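Local coordinates for beta-lactamase (Francisella tularensis subsp. tularensis, PDB 3P09), which probably hydrolyses the amide bond of beta-lactam antibiotics to give substituted beta-amino acids, at residues Phe66-His80 with Leu137-Leu150. Residues are numbered along the deposited sequence; the frame is centred on the assembly and turned at random. Where two conformers were deposited one is given.
With SO4 (sulfate ion), chain E.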
ATOM      1  N   PHE A  66       3.809   1.761  -2.207  1.00 16.04           N
ATOM      2  CA  PHE A  66       3.788   3.050  -2.897  1.00 12.85           C
ATOM      3  C   PHE A  66       2.788   3.017  -4.058  1.00 19.09           C
ATOM      4  O   PHE A  66       2.297   4.054  -4.493  1.00 17.66           O
ATOM      5  CB  PHE A  66       5.195   3.441  -3.392  1.00 19.72           C
ATOM      6  CG  PHE A  66       5.520   2.960  -4.786  1.00 21.23           C
ATOM      7  CD1 PHE A  66       6.010   1.679  -5.001  1.00 22.94           C
ATOM      8  CD2 PHE A  66       5.358   3.805  -5.881  1.00 21.66           C
ATOM      9  CE1 PHE A  66       6.312   1.243  -6.283  1.00 22.26           C
ATOM     10  CE2 PHE A  66       5.648   3.375  -7.160  1.00 25.09           C
ATOM     11  CZ  PHE A  66       6.125   2.090  -7.365  1.00 22.46           C
ATOM     12  N   LYS A  67       2.477   1.826  -4.565  1.00 17.10           N
ATOM     13  CA  LYS A  67       1.608   1.760  -5.743  1.00 22.84           C
ATOM     14  C   LYS A  67       0.200   2.342  -5.511  1.00 26.26           C
ATOM     15  O   LYS A  67      -0.438   2.790  -6.460  1.00 18.83           O
ATOM     16  CB  LYS A  67       1.556   0.331  -6.317  1.00 19.24           C
ATOM     17  CG  LYS A  67       2.905  -0.091  -6.919  1.00 20.32           C
ATOM     18  CD  LYS A  67       3.022  -1.606  -7.101  1.00 19.48           C
ATOM     19  CE  LYS A  67       4.421  -1.956  -7.633  1.00 19.37           C
ATOM     20  NZ  LYS A  67       4.614  -3.436  -7.712  1.00 20.20           N
ATOM     21  N   PHE A  68      -0.289   2.355  -4.271  1.00 19.62           N
ATOM     22  CA  PHE A  68      -1.606   2.966  -4.051  1.00 19.68           C
ATOM     23  C   PHE A  68      -1.540   4.494  -4.049  1.00 20.43           C
ATOM     24  O   PHE A  68      -2.500   5.166  -4.436  1.00 20.15           O
ATOM     25  CB  PHE A  68      -2.359   2.386  -2.825  1.00 18.86           C
ATOM     26  CG  PHE A  68      -2.035   3.054  -1.494  1.00 18.02           C
ATOM     27  CD1 PHE A  68      -2.509   4.332  -1.193  1.00 18.25           C
ATOM     28  CD2 PHE A  68      -1.309   2.364  -0.524  1.00 17.47           C
ATOM     29  CE1 PHE A  68      -2.236   4.928   0.037  1.00 17.38           C
ATOM     30  CE2 PHE A  68      -1.020   2.958   0.719  1.00 20.05           C
ATOM     31  CZ  PHE A  68      -1.489   4.241   0.993  1.00 14.18           C
ATOM     32  N   LEU A  69      -0.402   5.042  -3.639  1.00 18.60           N
ATOM     33  CA  LEU A  69      -0.180   6.490  -3.745  1.00 17.08           C
ATOM     34  C   LEU A  69      -0.131   6.923  -5.205  1.00 21.04           C
ATOM     35  O   LEU A  69      -0.665   7.970  -5.594  1.00 21.26           O
ATOM     36  CB  LEU A  69       1.139   6.864  -3.077  1.00 18.52           C
ATOM     37  CG  LEU A  69       1.167   6.595  -1.579  1.00 18.73           C
ATOM     38  CD1 LEU A  69       2.585   6.856  -1.022  1.00 17.09           C
ATOM     39  CD2 LEU A  69       0.154   7.479  -0.887  1.00 23.21           C
ATOM     40  N   LEU A  70       0.533   6.103  -6.006  1.00 18.38           N
ATOM     41  CA  LEU A  70       0.673   6.349  -7.438  1.00 18.69           C
ATOM     42  C   LEU A  70      -0.692   6.350  -8.117  1.00 19.92           C
ATOM     43  O   LEU A  70      -0.994   7.223  -8.925  1.00 20.70           O
ATOM     44  CB  LEU A  70       1.564   5.268  -8.053  1.00 21.78           C
ATOM     45  CG  LEU A  70       1.689   5.250  -9.579  1.00 23.25           C
ATOM     46  CD1 LEU A  70       2.222   6.588 -10.101  1.00 26.15           C
ATOM     47  CD2 LEU A  70       2.553   4.085 -10.068  1.00 20.31           C
ATOM     48  N   VAL A  71      -1.516   5.362  -7.786  1.00 18.97           N
ATOM     49  CA  VAL A  71      -2.852   5.280  -8.363  1.00 15.43           C
ATOM     50  C   VAL A  71      -3.725   6.445  -7.885  1.00 22.42           C
ATOM     51  O   VAL A  71      -4.491   7.024  -8.655  1.00 19.03           O
ATOM     52  CB  VAL A  71      -3.483   3.909  -8.083  1.00 15.60           C
ATOM     53  CG1 VAL A  71      -4.977   3.939  -8.322  1.00 14.23           C
ATOM     54  CG2 VAL A  71      -2.811   2.880  -8.964  1.00 16.62           C
ATOM     55  N   GLY A  72      -3.579   6.815  -6.620  1.00 19.39           N
ATOM     56  CA  GLY A  72      -4.229   8.012  -6.125  1.00 19.12           C
ATOM     57  C   GLY A  72      -3.852   9.241  -6.952  1.00 22.49           C
ATOM     58  O   GLY A  72      -4.705  10.041  -7.340  1.00 22.75           O
ATOM     59  N   ALA A  73      -2.561   9.385  -7.223  1.00 17.49           N
ATOM     60  CA  ALA A  73      -2.059  10.489  -8.031  1.00 23.05           C
ATOM     61  C   ALA A  73      -2.658  10.475  -9.429  1.00 22.82           C
ATOM     62  O   ALA A  73      -2.984  11.519  -9.990  1.00 26.30           O
ATOM     63  CB  ALA A  73      -0.537  10.435  -8.108  1.00 23.07           C
ATOM     64  N   ILE A  74      -2.770   9.287 -10.007  1.00 24.66           N
ATOM     65  CA  ILE A  74      -3.350   9.157 -11.334  1.00 20.70           C
ATOM     66  C   ILE A  74      -4.811   9.597 -11.332  1.00 20.21           C
ATOM     67  O   ILE A  74      -5.268  10.277 -12.253  1.00 23.91           O
ATOM     68  CB  ILE A  74      -3.231   7.702 -11.834  1.00 19.88           C
ATOM     69  CG1 ILE A  74      -1.762   7.373 -12.118  1.00 17.29           C
ATOM     70  CG2 ILE A  74      -4.111   7.470 -13.079  1.00 16.75           C
ATOM     71  CD1 ILE A  74      -1.234   8.036 -13.392  1.00 20.67           C
ATOM     72  N   LEU A  75      -5.548   9.223 -10.293  1.00 21.19           N
ATOM     73  CA  LEU A  75      -6.963   9.599 -10.204  1.00 16.60           C
ATOM     74  C   LEU A  75      -7.132  11.106 -10.038  1.00 24.70           C
ATOM     75  O   LEU A  75      -8.055  11.715 -10.597  1.00 24.89           O
ATOM     76  CB  LEU A  75      -7.638   8.857  -9.049  1.00 23.63           C
ATOM     77  CG  LEU A  75      -7.747   7.340  -9.257  1.00 20.68           C
ATOM     78  CD1 LEU A  75      -8.148   6.622  -7.987  1.00 21.63           C
ATOM     79  CD2 LEU A  75      -8.737   7.043 -10.364  1.00 21.66           C
ATOM     80  N   ASP A  76      -6.241  11.706  -9.261  1.00 22.08           N
ATOM     81  CA  ASP A  76      -6.244  13.147  -9.076  1.00 21.50           C
ATOM     82  C   ASP A  76      -5.962  13.782 -10.437  1.00 29.05           C
ATOM     83  O   ASP A  76      -6.627  14.733 -10.843  1.00 33.35           O
ATOM     84  CB  ASP A  76      -5.181  13.524  -8.030  1.00 20.93           C
ATOM     85  CG  ASP A  76      -4.909  15.025  -7.957  1.00 34.09           C
ATOM     86  OD1 ASP A  76      -5.577  15.717  -7.161  1.00 36.29           O
ATOM     87  OD2 ASP A  76      -4.000  15.505  -8.670  1.00 35.65           O
ATOM     88  N   TYR A  77      -4.987  13.228 -11.154  1.00 23.04           N
ATOM     89  CA  TYR A  77      -4.643  13.730 -12.487  1.00 26.33           C
ATOM     90  C   TYR A  77      -5.876  13.719 -13.380  1.00 25.15           C
ATOM     91  O   TYR A  77      -6.187  14.706 -14.061  1.00 27.45           O
ATOM     92  CB  TYR A  77      -3.539  12.872 -13.107  1.00 34.12           C
ATOM     93  CG  TYR A  77      -2.924  13.458 -14.361  1.00 29.57           C
ATOM     94  CD1 TYR A  77      -1.820  14.298 -14.283  1.00 38.63           C
ATOM     95  CD2 TYR A  77      -3.448  13.178 -15.613  1.00 31.02           C
ATOM     96  CE1 TYR A  77      -1.250  14.846 -15.423  1.00 41.99           C
ATOM     97  CE2 TYR A  77      -2.880  13.717 -16.765  1.00 32.24           C
ATOM     98  CZ  TYR A  77      -1.782  14.547 -16.660  1.00 41.30           C
ATOM     99  OH  TYR A  77      -1.216  15.091 -17.792  1.00 47.57           O
ATOM    100  N   ASP A  78      -6.600  12.608 -13.349  1.00 22.24           N
ATOM    101  CA  ASP A  78      -7.793  12.461 -14.175  1.00 24.23           C
ATOM    102  C   ASP A  78      -8.821  13.543 -13.860  1.00 29.78           C
ATOM    103  O   ASP A  78      -9.489  14.059 -14.758  1.00 29.53           O
ATOM    104  CB  ASP A  78      -8.414  11.068 -14.022  1.00 20.38           C
ATOM    105  CG  ASP A  78      -9.673  10.903 -14.860  1.00 31.33           C
ATOM    106  OD1 ASP A  78      -9.547  10.749 -16.093  1.00 31.10           O
ATOM    107  OD2 ASP A  78     -10.786  10.930 -14.293  1.00 30.59           O
HETATM  108  N   MSE A  79      -8.951  13.880 -12.581  0.65 25.59           N
HETATM  109  CA  MSE A  79      -9.864  14.943 -12.191  0.65 31.15           C
HETATM  110  C   MSE A  79      -9.479  16.267 -12.850  0.65 30.02           C
HETATM  111  O   MSE A  79     -10.345  17.049 -13.244  0.65 34.97           O
HETATM  112  CB  MSE A  79      -9.895  15.091 -10.670  0.65 27.85           C
HETATM  113  CG  MSE A  79     -10.679  13.993  -9.973  0.65 26.17           C
HETATM  114 SE   MSE A  79     -10.505  14.153  -8.036  0.65 40.27          SE
HETATM  115  CE  MSE A  79     -11.281  15.925  -7.798  0.65 86.50           C
ATOM    116  N   HIS A  80      -8.175  16.515 -12.965  1.00 28.15           N
ATOM    117  CA  HIS A  80      -7.673  17.756 -13.567  1.00 29.27           C
ATOM    118  C   HIS A  80      -7.458  17.659 -15.070  1.00 34.67           C
ATOM    119  O   HIS A  80      -7.177  18.662 -15.731  1.00 38.44           O
ATOM    120  CB  HIS A  80      -6.368  18.186 -12.905  1.00 32.50           C
ATOM    121  CG  HIS A  80      -6.494  18.440 -11.437  1.00 35.20           C
ATOM    122  ND1 HIS A  80      -6.658  17.426 -10.522  1.00 35.79           N
ATOM    123  CD2 HIS A  80      -6.475  19.592 -10.726  1.00 38.85           C
ATOM    124  CE1 HIS A  80      -6.741  17.940  -9.307  1.00 34.32           C
ATOM    125  NE2 HIS A  80      -6.630  19.251  -9.402  1.00 40.70           N
ATOM    126  N   LEU A 137       2.340   9.809 -15.561  1.00 26.63           N
ATOM    127  CA  LEU A 137       2.046  10.866 -14.587  1.00 30.86           C
ATOM    128  C   LEU A 137       2.976  12.060 -14.787  1.00 31.16           C
ATOM    129  O   LEU A 137       2.680  13.179 -14.357  1.00 34.56           O
ATOM    130  CB  LEU A 137       2.205  10.337 -13.147  1.00 27.22           C
ATOM    131  CG  LEU A 137       1.792  11.301 -12.026  1.00 32.12           C
ATOM    132  CD1 LEU A 137       0.271  11.498 -11.985  1.00 28.07           C
ATOM    133  CD2 LEU A 137       2.292  10.822 -10.680  1.00 23.89           C
ATOM    134  N   GLY A 138       4.109  11.811 -15.428  1.00 29.76           N
ATOM    135  CA  GLY A 138       5.111  12.840 -15.638  1.00 29.36           C
ATOM    136  C   GLY A 138       6.378  12.626 -14.827  1.00 31.04           C
ATOM    137  O   GLY A 138       7.229  13.506 -14.764  1.00 33.13           O
ATOM    138  N   GLY A 139       6.508  11.460 -14.202  1.00 25.88           N
ATOM    139  CA  GLY A 139       7.711  11.123 -13.464  1.00 27.64           C
ATOM    140  C   GLY A 139       7.572  11.194 -11.952  1.00 27.22           C
ATOM    141  O   GLY A 139       6.525  11.564 -11.418  1.00 27.42           O
ATOM    142  N   LEU A 140       8.649  10.856 -11.254  1.00 25.29           N
ATOM    143  CA  LEU A 140       8.630  10.769  -9.797  1.00 23.92           C
ATOM    144  C   LEU A 140       8.437  12.094  -9.084  1.00 29.66           C
ATOM    145  O   LEU A 140       7.880  12.137  -7.981  1.00 29.14           O
ATOM    146  CB  LEU A 140       9.916  10.112  -9.303  1.00 32.67           C
ATOM    147  CG  LEU A 140       9.978   8.631  -9.646  1.00 29.60           C
ATOM    148  CD1 LEU A 140      11.327   8.066  -9.258  1.00 39.29           C
ATOM    149  CD2 LEU A 140       8.851   7.895  -8.913  1.00 28.85           C
ATOM    150  N   GLN A 141       8.917  13.177  -9.690  1.00 28.62           N
ATOM    151  CA  GLN A 141       8.759  14.479  -9.076  1.00 29.49           C
ATOM    152  C   GLN A 141       7.284  14.805  -8.906  1.00 27.24           C
ATOM    153  O   GLN A 141       6.869  15.305  -7.862  1.00 31.33           O
ATOM    154  CB  GLN A 141       9.474  15.561  -9.886  1.00 42.08           C
ATOM    155  CG  GLN A 141      10.982  15.414  -9.883  1.00 54.75           C
ATOM    156  CD  GLN A 141      11.676  16.555 -10.601  1.00 68.34           C
ATOM    157  OE1 GLN A 141      12.290  17.415  -9.969  1.00 74.99           O
ATOM    158  NE2 GLN A 141      11.575  16.572 -11.929  1.00 68.15           N
ATOM    159  N   ASN A 142       6.487  14.495  -9.921  1.00 24.23           N
ATOM    160  CA  ASN A 142       5.049  14.723  -9.844  1.00 25.38           C
ATOM    161  C   ASN A 142       4.369  13.870  -8.783  1.00 25.34           C
ATOM    162  O   ASN A 142       3.450  14.328  -8.097  1.00 29.06           O
ATOM    163  CB  ASN A 142       4.384  14.507 -11.206  1.00 26.07           C
ATOM    164  CG  ASN A 142       4.624  15.668 -12.145  1.00 37.04           C
ATOM    165  OD1 ASN A 142       4.953  16.766 -11.702  1.00 37.80           O
ATOM    166  ND2 ASN A 142       4.461  15.436 -13.442  1.00 36.30           N
ATOM    167  N   LEU A 143       4.807  12.623  -8.668  1.00 24.15           N
ATOM    168  CA  LEU A 143       4.292  11.740  -7.633  1.00 24.10           C
ATOM    169  C   LEU A 143       4.569  12.302  -6.243  1.00 26.54           C
ATOM    170  O   LEU A 143       3.671  12.358  -5.404  1.00 23.34           O
ATOM    171  CB  LEU A 143       4.890  10.339  -7.771  1.00 27.17           C
ATOM    172  CG  LEU A 143       4.501   9.313  -6.707  1.00 26.87           C
ATOM    173  CD1 LEU A 143       2.987   9.200  -6.605  1.00 24.24           C
ATOM    174  CD2 LEU A 143       5.138   7.958  -7.037  1.00 24.32           C
ATOM    175  N   ASN A 144       5.813  12.708  -5.994  1.00 26.13           N
ATOM    176  CA  ASN A 144       6.163  13.293  -4.702  1.00 26.49           C
ATOM    177  C   ASN A 144       5.412  14.596  -4.411  1.00 25.38           C
ATOM    178  O   ASN A 144       5.036  14.854  -3.274  1.00 28.92           O
ATOM    179  CB  ASN A 144       7.668  13.490  -4.594  1.00 33.72           C
ATOM    180  CG  ASN A 144       8.401  12.179  -4.447  1.00 39.00           C
ATOM    181  OD1 ASN A 144       8.064  11.365  -3.587  1.00 42.55           O
ATOM    182  ND2 ASN A 144       9.385  11.948  -5.306  1.00 33.06           N
ATOM    183  N   LYS A 145       5.189  15.412  -5.438  1.00 19.14           N
ATOM    184  CA  LYS A 145       4.310  16.573  -5.275  1.00 29.26           C
ATOM    185  C   LYS A 145       2.914  16.148  -4.800  1.00 25.81           C
ATOM    186  O   LYS A 145       2.340  16.745  -3.894  1.00 23.82           O
ATOM    187  CB  LYS A 145       4.208  17.376  -6.582  1.00 28.46           C
ATOM    188  CG  LYS A 145       5.478  18.157  -6.911  1.00 41.91           C
ATOM    189  CD  LYS A 145       5.255  19.207  -8.008  1.00 55.76           C
ATOM    190  CE  LYS A 145       5.154  18.582  -9.395  1.00 60.53           C
ATOM    191  NZ  LYS A 145       4.959  19.604 -10.471  1.00 66.17           N
ATOM    192  N   PHE A 146       2.362  15.112  -5.415  1.00 24.33           N
ATOM    193  CA  PHE A 146       1.042  14.653  -4.998  1.00 25.76           C
ATOM    194  C   PHE A 146       1.041  14.142  -3.555  1.00 25.75           C
ATOM    195  O   PHE A 146       0.146  14.456  -2.771  1.00 24.44           O
ATOM    196  CB  PHE A 146       0.494  13.584  -5.946  1.00 25.85           C
ATOM    197  CG  PHE A 146      -0.840  13.050  -5.521  1.00 23.02           C
ATOM    198  CD1 PHE A 146      -1.991  13.809  -5.703  1.00 24.02           C
ATOM    199  CD2 PHE A 146      -0.951  11.803  -4.943  1.00 23.42           C
ATOM    200  CE1 PHE A 146      -3.224  13.335  -5.305  1.00 23.83           C
ATOM    201  CE2 PHE A 146      -2.186  11.319  -4.550  1.00 24.67           C
ATOM    202  CZ  PHE A 146      -3.324  12.090  -4.727  1.00 23.88           C
ATOM    203  N   ILE A 147       2.053  13.360  -3.204  1.00 20.88           N
ATOM    204  CA  ILE A 147       2.185  12.868  -1.839  1.00 22.68           C
ATOM    205  C   ILE A 147       2.188  14.037  -0.830  1.00 25.57           C
ATOM    206  O   ILE A 147       1.512  13.989   0.208  1.00 23.06           O
ATOM    207  CB  ILE A 147       3.445  11.991  -1.717  1.00 25.72           C
ATOM    208  CG1 ILE A 147       3.259  10.726  -2.557  1.00 26.04           C
ATOM    209  CG2 ILE A 147       3.720  11.605  -0.278  1.00 27.22           C
ATOM    210  CD1 ILE A 147       4.485   9.848  -2.604  1.00 23.26           C
ATOM    211  N   LYS A 148       2.919  15.099  -1.145  1.00 21.41           N
ATOM    212  CA  LYS A 148       2.906  16.284  -0.286  1.00 23.93           C
ATOM    213  C   LYS A 148       1.513  16.928  -0.218  1.00 30.53           C
ATOM    214  O   LYS A 148       1.087  17.381   0.840  1.00 28.88           O
ATOM    215  CB  LYS A 148       3.963  17.302  -0.742  1.00 33.64           C
ATOM    216  CG  LYS A 148       5.369  16.945  -0.267  1.00 41.82           C
ATOM    217  CD  LYS A 148       6.445  17.371  -1.260  1.00 58.12           C
ATOM    218  CE  LYS A 148       7.763  16.660  -0.953  1.00 64.10           C
ATOM    219  NZ  LYS A 148       8.714  16.653  -2.102  1.00 68.68           N
ATOM    220  N   LYS A 149       0.803  16.953  -1.341  1.00 27.81           N
ATOM    221  CA  LYS A 149      -0.558  17.497  -1.377  1.00 30.18           C
ATOM    222  C   LYS A 149      -1.495  16.740  -0.431  1.00 30.85           C
ATOM    223  O   LYS A 149      -2.434  17.325   0.125  1.00 27.76           O
ATOM    224  CB  LYS A 149      -1.106  17.461  -2.806  1.00 33.25           C
ATOM    225  CG  LYS A 149      -2.463  18.134  -2.994  1.00 38.85           C
ATOM    226  CD  LYS A 149      -2.931  17.989  -4.445  1.00 38.53           C
ATOM    227  CE  LYS A 149      -4.329  18.574  -4.651  1.00 43.57           C
ATOM    228  NZ  LYS A 149      -4.775  18.494  -6.078  1.00 42.75           N
ATOM    229  N   LEU A 150      -1.241  15.436  -0.269  1.00 26.38           N
ATOM    230  CA  LEU A 150      -1.993  14.597   0.663  1.00 30.33           C
ATOM    231  C   LEU A 150      -1.759  14.967   2.119  1.00 31.18           C
ATOM    232  O   LEU A 150      -2.514  14.540   2.994  1.00 36.45           O
ATOM    233  CB  LEU A 150      -1.627  13.120   0.488  1.00 25.84           C
ATOM    234  CG  LEU A 150      -2.328  12.311  -0.597  1.00 30.33           C
ATOM    235  CD1 LEU A 150      -1.831  10.874  -0.560  1.00 25.66           C
ATOM    236  CD2 LEU A 150      -3.840  12.355  -0.419  1.00 31.90           C
TER
HETATM  237  S   SO4 E 294      11.958  12.376 -12.470  0.79 76.80           S
HETATM  238  O1  SO4 E 294      11.574  11.045 -12.941  0.79 77.24           O
HETATM  239  O2  SO4 E 294      12.724  12.249 -11.232  0.79 78.31           O
HETATM  240  O3  SO4 E 294      12.783  13.031 -13.481  0.79 80.29           O
HETATM  241  O4  SO4 E 294      10.764  13.184 -12.219  0.79 65.96           O
HETATM  242  O   HOH W   1      -2.704  17.862  -8.363  1.00 42.94           O
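In the helical part of this class A beta-lactamase fold, helix 66-80 is crossed at 89° by helix 140-149, with A73 and F146 at the crossing. A73 CA sits over one face of the F146 ring, a CH-pi contact, 3.6 Å from the ring centroid. F146 CE2 is 3.3 Å from A73 N. F146 CG lies anti to its own backbone N (chi1 178°), which carries the ring into the hole formed by L69, G72, A73 and D76. Two leucines enter neighbouring holes. L143 CD1 rests 3.8 Å from L70 CA. L137 CD2 meets A73 CB at 3.8 Å, while L137 CD1 touches I74 CD1 and Y77 CD1. S64 and K67, near the start of helix 66-80, match an SxxK pattern, consistent with the nucleophile-bearing helix of this family. K67 turns away from helix 140-149, and its NZ hydrogen-bonds S64 OG. At the far end the contact becomes polar. The extended K149 chain brings NZ to the syn lone pair of D76 OD1, a salt bridge of 3.1 Å. A water joins D76 OD2 to the same NZ. H80 ND1 donates to D76 O at 2.7 Å; the oxygen lies in the imidazole plane, while ND1 lies above the carbonyl plane of D76. Before helix 140-149, G138 closes a Schellman motif and G139 is the N-cap; a sulfate, probably from the crystallisation liquor, accepts from Q141 N at 3.1 Å.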